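Local coordinates for protein toll (Drosophila melanogaster, PDB 4LXR), which binds the cleaved, active form of the cytokine Spätzle through its extracellular leucine-rich repeats and so switches on Toll signalling in dorsal-ventral patterning and antifungal defence, at residues 342-347 with 366-371; 669-674 with 689-694; 181-186 with 203-208. All blocks are in the same frame, centred on the assembly; numbering follows the deposited sequence. Where two conformers were deposited one is given.

Contact 1. Residues 342-347 with 366-371. With NAG (2-acetamido-2-deoxy-beta-D-glucopyranose), chain D.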
loop_
_atom_site.group_PDB
_atom_site.type_symbol
_atom_site.label_atom_id
_atom_site.label_comp_id
_atom_site.label_asym_id
_atom_site.label_seq_id
_atom_site.Cartn_x
_atom_site.Cartn_y
_atom_site.Cartn_z
ATOM N N LEU A 342 24.864 2.205 8.860
ATOM C CA LEU A 342 23.879 3.067 8.199
ATOM C C LEU A 342 22.451 2.546 8.418
ATOM O O LEU A 342 21.509 3.315 8.593
ATOM C CB LEU A 342 24.159 3.169 6.695
ATOM C CG LEU A 342 25.514 3.739 6.266
ATOM C CD1 LEU A 342 25.637 3.723 4.739
ATOM C CD2 LEU A 342 25.744 5.157 6.843
ATOM N N SER A 343 22.307 1.232 8.395
ATOM C CA SER A 343 21.002 0.597 8.483
ATOM C C SER A 343 21.056 -0.559 9.468
ATOM O O SER A 343 21.935 -1.422 9.384
ATOM C CB SER A 343 20.600 0.060 7.110
ATOM O OG SER A 343 19.389 -0.658 7.187
ATOM N N LEU A 344 20.133 -0.552 10.419
ATOM C CA LEU A 344 19.969 -1.655 11.356
ATOM C C LEU A 344 18.523 -2.102 11.302
ATOM O O LEU A 344 17.602 -1.284 11.438
ATOM C CB LEU A 344 20.295 -1.215 12.789
ATOM C CG LEU A 344 20.103 -2.309 13.835
ATOM C CD1 LEU A 344 21.030 -3.505 13.551
ATOM C CD2 LEU A 344 20.396 -1.741 15.200
ATOM N N ASP A 345 18.324 -3.396 11.103
ATOM C CA ASP A 345 16.987 -3.956 11.051
ATOM C C ASP A 345 16.854 -4.980 12.161
ATOM O O ASP A 345 17.553 -5.994 12.168
ATOM C CB ASP A 345 16.739 -4.619 9.698
ATOM C CG ASP A 345 15.283 -4.990 9.479
ATOM O OD1 ASP A 345 14.546 -5.267 10.462
ATOM O OD2 ASP A 345 14.869 -4.994 8.302
ATOM N N LEU A 346 15.950 -4.703 13.095
ATOM C CA LEU A 346 15.660 -5.615 14.192
ATOM C C LEU A 346 14.176 -5.951 14.194
ATOM O O LEU A 346 13.640 -6.383 15.212
ATOM C CB LEU A 346 16.028 -4.973 15.532
ATOM C CG LEU A 346 17.510 -4.810 15.846
ATOM C CD1 LEU A 346 17.666 -3.929 17.069
ATOM C CD2 LEU A 346 18.120 -6.176 16.090
ATOM N N SER A 347 13.518 -5.724 13.063
ATOM C CA SER A 347 12.081 -5.962 12.954
ATOM C C SER A 347 11.760 -7.427 13.235
ATOM O O SER A 347 12.610 -8.303 13.039
ATOM C CB SER A 347 11.550 -5.541 11.570
ATOM O OG SER A 347 12.120 -6.324 10.518
ATOM N N THR A 366 21.234 5.892 9.609
ATOM C CA THR A 366 20.215 6.636 8.872
ATOM C C THR A 366 18.839 5.970 8.901
ATOM O O THR A 366 17.821 6.653 8.760
ATOM C CB THR A 366 20.626 6.899 7.406
ATOM O OG1 THR A 366 20.765 5.657 6.713
ATOM C CG2 THR A 366 21.961 7.667 7.351
ATOM N N ASP A 367 18.820 4.651 9.091
ATOM C CA ASP A 367 17.592 3.862 9.015
ATOM C C ASP A 367 17.551 2.880 10.157
ATOM O O ASP A 367 18.489 2.110 10.354
ATOM C CB ASP A 367 17.502 3.080 7.684
ATOM C CG ASP A 367 17.313 3.994 6.497
ATOM O OD1 ASP A 367 16.159 4.420 6.239
ATOM O OD2 ASP A 367 18.327 4.310 5.844
ATOM N N LEU A 368 16.460 2.898 10.909
ATOM C CA LEU A 368 16.350 2.033 12.062
ATOM C C LEU A 368 14.988 1.365 12.073
ATOM O O LEU A 368 13.964 2.035 12.167
ATOM C CB LEU A 368 16.609 2.814 13.359
ATOM C CG LEU A 368 16.430 2.013 14.646
ATOM C CD1 LEU A 368 17.273 0.705 14.575
ATOM C CD2 LEU A 368 16.829 2.839 15.849
ATOM N N ARG A 369 14.981 0.038 11.978
ATOM C CA ARG A 369 13.737 -0.721 11.904
ATOM C C ARG A 369 13.530 -1.540 13.166
ATOM O O ARG A 369 14.257 -2.507 13.424
ATOM C CB ARG A 369 13.744 -1.640 10.683
ATOM C CG ARG A 369 14.115 -0.950 9.372
ATOM C CD ARG A 369 13.022 -0.003 8.885
ATOM N NE ARG A 369 11.763 -0.704 8.619
ATOM C CZ ARG A 369 11.001 -0.509 7.544
ATOM N NH1 ARG A 369 9.866 -1.187 7.400
ATOM N NH2 ARG A 369 11.365 0.372 6.617
ATOM N N LEU A 370 12.537 -1.146 13.959
ATOM C CA LEU A 370 12.229 -1.838 15.199
ATOM C C LEU A 370 10.808 -2.382 15.203
ATOM O O LEU A 370 10.305 -2.785 16.250
ATOM C CB LEU A 370 12.421 -0.891 16.395
ATOM C CG LEU A 370 13.865 -0.435 16.622
ATOM C CD1 LEU A 370 13.934 0.716 17.645
ATOM C CD2 LEU A 370 14.692 -1.626 17.086
ATOM N N GLU A 371 10.148 -2.363 14.046
ATOM C CA GLU A 371 8.730 -2.721 13.998
ATOM C C GLU A 371 8.534 -4.190 14.406
ATOM O O GLU A 371 9.464 -4.994 14.321
ATOM C CB GLU A 371 8.114 -2.400 12.612
ATOM C CG GLU A 371 8.679 -3.219 11.425
ATOM C CD GLU A 371 9.871 -2.556 10.742
ATOM O OE1 GLU A 371 10.589 -1.766 11.405
ATOM O OE2 GLU A 371 10.079 -2.812 9.527
HETATM C C1 NAG D . 22.628 -0.240 3.532
HETATM C C2 NAG D . 22.084 -0.514 2.120
HETATM C C3 NAG D . 21.941 0.791 1.342
HETATM C C4 NAG D . 21.152 1.825 2.137
HETATM C C5 NAG D . 21.747 1.988 3.535
HETATM C C6 NAG D . 20.956 2.928 4.426
HETATM C C7 NAG D . 22.577 -2.715 1.154
HETATM C C8 NAG D . 23.557 -3.530 0.360
HETATM N N2 NAG D . 22.924 -1.447 1.386
HETATM O O3 NAG D . 21.293 0.525 0.103
HETATM O O4 NAG D . 21.230 3.076 1.462
HETATM O O5 NAG D . 21.781 0.718 4.194
HETATM O O6 NAG D . 19.581 2.568 4.505
HETATM O O7 NAG D . 21.522 -3.186 1.572
#
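A sugar of the receptor's own N-linked glycan, with Asn319 among its neighbours, sits at one end of this strand pair: the N-acetylglucosamine lies against Ser343 and Asp367, and its O6 hydroxyl donates a hydrogen bond to Asp367 OD2 at 2.5 Å. The ring oxygen O5 of the sugar comes within 3.2 Å of Ser343 CB, so the glycan rests on both strands, and Arg298 is hydrogen-bonded to it. Asp367 presents its carboxylate to the sugar with CG anti to the carbonyl carbon (chi1 -68°).

At the same end, Leu342 O takes two backbone donors, Thr366 N at 2.8 Å and Asp367 N. The parallel ladder runs on through Leu344 N to Asp367 O, Arg369 N to Leu344 O, and Leu346 N to Arg369 O. These are neighbouring rungs of the leucine-rich repeat solenoid, LRR 9 beside LRR 10, with strands 343-345 and 367-369 4.9 Å apart and 3° from parallel. Leu344 and Leu368 point inward side by side, CB of Leu344 meeting CD1 of Leu368; past the strands Leu346 CD1 touches Leu370 CD2 at 3.8 Å in the same fashion. Asn373 donates its side-chain amide to the carbonyls of both Leu346 and Leu370.

Toward Ser347 and Glu371, on the face of Asp345 and Arg369, the polar groups bond within their own segments. Asp345 OD1 closes an Asx turn onto Ser347 N (2.8 Å) and also accepts from Ser347 OG, while the flank of Arg369 at CB packs against that same OD1. Bent at chi2 and chi3 in the conformer described, Arg369 forms a salt bridge with Glu371, gripping OE2 side-on with NE and NH1, the latter at 2.7 Å; the carboxylate carbon CD of Glu371 presses on Ser347 CB at 3.5 Å.

Contact 2. Residues 669-674 with 689-694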
loop_
_atom_site.group_PDB
_atom_site.type_symbol
_atom_site.label_atom_id
_atom_site.label_comp_id
_atom_site.label_asym_id
_atom_site.label_seq_id
_atom_site.Cartn_x
_atom_site.Cartn_y
_atom_site.Cartn_z
ATOM N N SER A 669 -45.205 32.194 14.756
ATOM C CA SER A 669 -46.007 31.371 13.866
ATOM C C SER A 669 -47.010 30.581 14.689
ATOM O O SER A 669 -46.617 29.770 15.538
ATOM C CB SER A 669 -45.105 30.399 13.105
ATOM O OG SER A 669 -45.518 30.255 11.768
ATOM N N LEU A 670 -48.297 30.831 14.458
ATOM C CA LEU A 670 -49.360 30.088 15.116
ATOM C C LEU A 670 -50.002 29.134 14.125
ATOM O O LEU A 670 -50.594 29.562 13.137
ATOM C CB LEU A 670 -50.428 31.026 15.671
ATOM C CG LEU A 670 -50.146 31.707 17.005
ATOM C CD1 LEU A 670 -51.206 32.772 17.328
ATOM C CD2 LEU A 670 -50.057 30.653 18.112
ATOM N N HIS A 671 -49.877 27.839 14.395
ATOM C CA HIS A 671 -50.434 26.804 13.537
ATOM C C HIS A 671 -51.555 26.132 14.303
ATOM O O HIS A 671 -51.321 25.217 15.107
ATOM C CB HIS A 671 -49.350 25.795 13.150
ATOM C CG HIS A 671 -48.128 26.431 12.562
ATOM N ND1 HIS A 671 -47.950 26.589 11.203
ATOM C CD2 HIS A 671 -47.042 26.985 13.152
ATOM C CE1 HIS A 671 -46.796 27.194 10.981
ATOM N NE2 HIS A 671 -46.226 27.445 12.147
ATOM N N LEU A 672 -52.775 26.609 14.061
ATOM C CA LEU A 672 -53.913 26.237 14.877
ATOM C C LEU A 672 -54.999 25.509 14.091
ATOM O O LEU A 672 -56.132 25.429 14.546
ATOM C CB LEU A 672 -54.502 27.495 15.524
ATOM C CG LEU A 672 -53.476 28.383 16.234
ATOM C CD1 LEU A 672 -54.092 29.715 16.639
ATOM C CD2 LEU A 672 -52.896 27.647 17.457
ATOM N N ALA A 673 -54.668 24.985 12.917
ATOM C CA ALA A 673 -55.682 24.301 12.122
ATOM C C ALA A 673 -56.307 23.150 12.897
ATOM O O ALA A 673 -55.600 22.349 13.513
ATOM C CB ALA A 673 -55.095 23.801 10.802
ATOM N N GLY A 674 -57.634 23.083 12.884
ATOM C CA GLY A 674 -58.340 21.944 13.443
ATOM C C GLY A 674 -58.629 22.052 14.926
ATOM O O GLY A 674 -58.548 21.068 15.647
ATOM N N LEU A 689 -45.900 38.050 15.427
ATOM C CA LEU A 689 -46.591 37.093 14.555
ATOM C C LEU A 689 -46.497 37.450 13.078
ATOM O O LEU A 689 -46.750 38.594 12.700
ATOM C CB LEU A 689 -48.073 36.986 14.955
ATOM C CG LEU A 689 -48.793 35.677 14.609
ATOM C CD1 LEU A 689 -48.175 34.499 15.374
ATOM C CD2 LEU A 689 -50.276 35.785 14.902
ATOM N N THR A 690 -46.146 36.470 12.244
ATOM C CA THR A 690 -46.098 36.672 10.794
ATOM C C THR A 690 -46.914 35.614 10.059
ATOM O O THR A 690 -47.061 35.661 8.839
ATOM C CB THR A 690 -44.656 36.622 10.239
ATOM O OG1 THR A 690 -44.152 35.291 10.366
ATOM C CG2 THR A 690 -43.732 37.590 10.991
ATOM N N HIS A 691 -47.448 34.658 10.804
ATOM C CA HIS A 691 -48.268 33.608 10.210
ATOM C C HIS A 691 -49.348 33.165 11.204
ATOM O O HIS A 691 -49.062 32.873 12.384
ATOM C CB HIS A 691 -47.378 32.432 9.774
ATOM C CG HIS A 691 -48.130 31.277 9.190
ATOM N ND1 HIS A 691 -48.587 31.264 7.890
ATOM C CD2 HIS A 691 -48.500 30.090 9.728
ATOM C CE1 HIS A 691 -49.207 30.122 7.653
ATOM N NE2 HIS A 691 -49.168 29.391 8.753
ATOM N N LEU A 692 -50.590 33.137 10.737
ATOM C CA LEU A 692 -51.714 32.746 11.571
ATOM C C LEU A 692 -52.578 31.772 10.793
ATOM O O LEU A 692 -53.274 32.156 9.850
ATOM C CB LEU A 692 -52.539 33.974 11.974
ATOM C CG LEU A 692 -53.748 33.808 12.894
ATOM C CD1 LEU A 692 -53.328 33.343 14.293
ATOM C CD2 LEU A 692 -54.564 35.127 12.988
ATOM N N ASP A 693 -52.534 30.507 11.184
ATOM C CA ASP A 693 -53.360 29.509 10.532
ATOM C C ASP A 693 -54.484 29.182 11.486
ATOM O O ASP A 693 -54.283 28.436 12.443
ATOM C CB ASP A 693 -52.544 28.252 10.181
ATOM C CG ASP A 693 -53.380 27.162 9.498
ATOM O OD1 ASP A 693 -54.630 27.246 9.444
ATOM O OD2 ASP A 693 -52.777 26.190 9.013
ATOM N N ILE A 694 -55.663 29.753 11.223
ATOM C CA ILE A 694 -56.843 29.472 12.023
ATOM C C ILE A 694 -57.908 28.791 11.187
ATOM O O ILE A 694 -59.106 28.957 11.433
ATOM C CB ILE A 694 -57.436 30.747 12.679
ATOM C CG1 ILE A 694 -57.641 31.854 11.636
ATOM C CG2 ILE A 694 -56.565 31.183 13.857
ATOM C CD1 ILE A 694 -57.915 33.227 12.211
HETATM O O HOH W 1 -51.950 24.954 11.271
#
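Strands 669-671 and 691-693 run parallel, 9° apart, joined by Leu670 N to His691 O (3.0 Å), Asp693 N to Leu670 O, and Leu672 N to Asp693 O, the last more bent at 142°. On the inward face Leu670 is the main apolar contact. Its CD1 meets Leu692 CD1 at 3.7 Å, the two side chains lying side by side, whereas Leu689 crosses it at about a right angle and sets CD1 against Leu670 CG. Beyond the strands, Leu672 CD1 reaches Ile694 CG2 at 4.0 Å.

The other face carries two histidines. His671 and His691 meet obliquely, planes 40° apart; with CG anti to its backbone N, His691 directs its ring so that CD2 lies 3.6 Å from CE1 of His671. Ser669 OG rests against His691 CB at 3.5 Å. The His671 ring also stacks on His647 of the preceding strand, 643-647. Further along, Asp693 lays its carboxylate against Ala673 CB; its OD1 is hydrogen-bonded to Ser695, and OD2 receives a weak bond from a water that also accepts from Ala673 N.

These are LRR 17 and LRR 18 of the ectodomain. Leucines and Ile694 pack on one face, while the face of Ser669, the histidines and Asp693 is polar though partly buried, and the buried carboxylate of Asp693 has polar partners in Ser695 and, weakly, the water.

Contact 3. Residues 181-186 with 203-208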
loop_
_atom_site.group_PDB
_atom_site.type_symbol
_atom_site.label_atom_id
_atom_site.label_comp_id
_atom_site.label_asym_id
_atom_site.label_seq_id
_atom_site.Cartn_x
_atom_site.Cartn_y
_atom_site.Cartn_z
ATOM N N LYS A 181 23.252 -32.657 -7.243
ATOM C CA LYS A 181 23.221 -33.642 -6.166
ATOM C C LYS A 181 24.625 -33.892 -5.614
ATOM O O LYS A 181 24.942 -35.005 -5.177
ATOM C CB LYS A 181 22.578 -34.952 -6.652
ATOM C CG LYS A 181 21.042 -34.902 -6.821
ATOM C CD LYS A 181 20.537 -36.246 -7.404
ATOM C CE LYS A 181 19.003 -36.360 -7.427
ATOM N NZ LYS A 181 18.526 -37.697 -7.956
ATOM N N LEU A 182 25.467 -32.860 -5.632
ATOM C CA LEU A 182 26.863 -33.035 -5.222
ATOM C C LEU A 182 27.013 -33.386 -3.742
ATOM O O LEU A 182 26.447 -32.719 -2.880
ATOM C CB LEU A 182 27.702 -31.799 -5.582
ATOM C CG LEU A 182 27.884 -31.636 -7.092
ATOM C CD1 LEU A 182 28.406 -30.256 -7.460
ATOM C CD2 LEU A 182 28.799 -32.742 -7.645
ATOM N N ARG A 183 27.779 -34.433 -3.452
ATOM C CA ARG A 183 28.014 -34.858 -2.066
ATOM C C ARG A 183 29.401 -34.481 -1.578
ATOM O O ARG A 183 29.636 -34.353 -0.368
ATOM C CB ARG A 183 27.900 -36.370 -1.939
ATOM C CG ARG A 183 26.569 -36.937 -2.296
ATOM C CD ARG A 183 26.712 -38.010 -3.364
ATOM N NE ARG A 183 25.639 -38.984 -3.225
ATOM C CZ ARG A 183 24.414 -38.836 -3.718
ATOM N NH1 ARG A 183 24.099 -37.748 -4.420
ATOM N NH2 ARG A 183 23.509 -39.792 -3.522
ATOM N N GLN A 184 30.330 -34.363 -2.525
ATOM C CA GLN A 184 31.717 -34.068 -2.207
ATOM C C GLN A 184 32.265 -33.013 -3.163
ATOM O O GLN A 184 31.899 -32.981 -4.334
ATOM C CB GLN A 184 32.592 -35.348 -2.307
ATOM C CG GLN A 184 32.071 -36.550 -1.511
ATOM C CD GLN A 184 32.142 -36.330 -0.002
ATOM O OE1 GLN A 184 32.865 -35.447 0.473
ATOM N NE2 GLN A 184 31.387 -37.134 0.761
ATOM N N MET A 185 33.158 -32.166 -2.657
ATOM C CA MET A 185 33.977 -31.334 -3.523
ATOM C C MET A 185 34.934 -32.209 -4.331
ATOM O O MET A 185 35.643 -33.041 -3.771
ATOM C CB MET A 185 34.789 -30.334 -2.696
ATOM C CG MET A 185 35.384 -29.205 -3.526
ATOM S SD MET A 185 34.083 -28.056 -4.019
ATOM C CE MET A 185 33.554 -27.509 -2.402
ATOM N N PRO A 186 34.958 -32.025 -5.655
ATOM C CA PRO A 186 35.983 -32.682 -6.480
ATOM C C PRO A 186 37.371 -32.275 -5.997
ATOM O O PRO A 186 37.570 -31.123 -5.634
ATOM C CB PRO A 186 35.711 -32.124 -7.887
ATOM C CG PRO A 186 34.282 -31.718 -7.856
ATOM C CD PRO A 186 34.046 -31.197 -6.457
ATOM N N SER A 203 22.056 -25.609 -2.935
ATOM C CA SER A 203 21.069 -26.663 -3.206
ATOM C C SER A 203 21.743 -27.923 -3.719
ATOM O O SER A 203 21.338 -28.489 -4.734
ATOM C CB SER A 203 20.000 -26.195 -4.195
ATOM O OG SER A 203 19.148 -25.227 -3.615
ATOM N N ASN A 204 22.792 -28.330 -3.019
ATOM C CA ASN A 204 23.417 -29.619 -3.243
ATOM C C ASN A 204 23.292 -30.418 -1.959
ATOM O O ASN A 204 22.411 -30.142 -1.152
ATOM C CB ASN A 204 24.869 -29.436 -3.685
ATOM C CG ASN A 204 24.974 -29.152 -5.163
ATOM O OD1 ASN A 204 24.754 -30.050 -5.973
ATOM N ND2 ASN A 204 25.254 -27.887 -5.534
ATOM N N GLN A 205 24.151 -31.405 -1.744
ATOM C CA GLN A 205 24.060 -32.153 -0.493
ATOM C C GLN A 205 25.456 -32.350 0.073
ATOM O O GLN A 205 25.879 -33.469 0.374
ATOM C CB GLN A 205 23.239 -33.462 -0.642
ATOM C CG GLN A 205 23.676 -34.389 -1.797
ATOM C CD GLN A 205 22.769 -35.620 -1.971
ATOM O OE1 GLN A 205 21.829 -35.606 -2.760
ATOM N NE2 GLN A 205 23.056 -36.680 -1.237
ATOM N N LEU A 206 26.164 -31.227 0.200
ATOM C CA LEU A 206 27.551 -31.205 0.663
ATOM C C LEU A 206 27.627 -31.229 2.190
ATOM O O LEU A 206 27.833 -30.200 2.835
ATOM C CB LEU A 206 28.264 -29.963 0.109
ATOM C CG LEU A 206 28.401 -29.896 -1.416
ATOM C CD1 LEU A 206 28.708 -28.460 -1.841
ATOM C CD2 LEU A 206 29.490 -30.872 -1.932
ATOM N N HIS A 207 27.463 -32.422 2.748
ATOM C CA HIS A 207 27.399 -32.637 4.186
ATOM C C HIS A 207 28.752 -32.978 4.809
ATOM O O HIS A 207 28.806 -33.429 5.945
ATOM C CB HIS A 207 26.439 -33.798 4.475
ATOM C CG HIS A 207 25.079 -33.609 3.889
ATOM N ND1 HIS A 207 24.190 -34.648 3.717
ATOM C CD2 HIS A 207 24.448 -32.493 3.450
ATOM C CE1 HIS A 207 23.069 -34.180 3.199
ATOM N NE2 HIS A 207 23.201 -32.876 3.020
ATOM N N ASN A 208 29.841 -32.797 4.072
ATOM C CA ASN A 208 31.149 -33.210 4.582
ATOM C C ASN A 208 32.286 -32.282 4.160
ATOM O O ASN A 208 33.383 -32.735 3.891
ATOM C CB ASN A 208 31.461 -34.650 4.153
ATOM C CG ASN A 208 30.524 -35.673 4.796
ATOM O OD1 ASN A 208 29.671 -36.262 4.123
ATOM N ND2 ASN A 208 30.684 -35.891 6.102
HETATM O O HOH W 2 30.525 -32.557 1.373
HETATM O O HOH W 3 21.504 -38.011 -4.670
HETATM O O HOH W 4 27.942 -35.549 1.665
#
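Two direct hydrogen bonds join Leu182 to the segment 203-208. Its N donates to Asn204 OD1 at 2.9 Å, reaching the amide oxygen from 29° outside the carbonyl plane, and its O accepts from Gln205 N. Asn204 turns its other end, ND2, to the carbonyls of Phe177 and Leu201, so the buried amide is used on both sides.

The guanidinium of Arg183 and the amide of Gln205 stack with planes 20° apart, Gln205 NE2 lying over the guanidinium centre. At the edge, Arg183 NH1 bonds Lys181 O (3.0 Å) and donates to a water that in turn donates to Gln205 OE1, which also bonds a buffer molecule, probably from the crystallisation liquor.

A second water links Arg183 O, 2.7 Å away, to Asn208 N. The apolar contact is Leu182 CB with Leu206 CD2 at 4.2 Å; the same CD2 packs on the backbone at Arg183 C and Gln184 N, 3.6 Å from each, and Leu206 itself centres an inverse gamma turn.

All this lies just past the strands of LRR 2 and LRR 3, where the side chain of Asn204 bonds backbone groups of successive coils: the asparagine ladder typical of leucine-rich repeat solenoids.

In the fold
Along the chain the order is contact 3, contact 1, contact 2, and each joins one leucine-rich repeat to the next. Contacts 1 and 2 are strand pairs, whereas contact 3 takes up the loops that follow strands 174-176 and 198-200. Contacts 3 and 1 share the long N-terminal run of repeats, their centres about 36 Å apart; contact 2 belongs to a separate, seven-stranded sheet near the C-terminal end, its centre about 74 Å from that of contact 1 and about 102 Å from that of contact 3. Spätzle packs on Ser203, at the start of segment 203-208, so the ligand-touched repeats and contact 2 lie on opposite sides of the chain's centre in one long ectodomain.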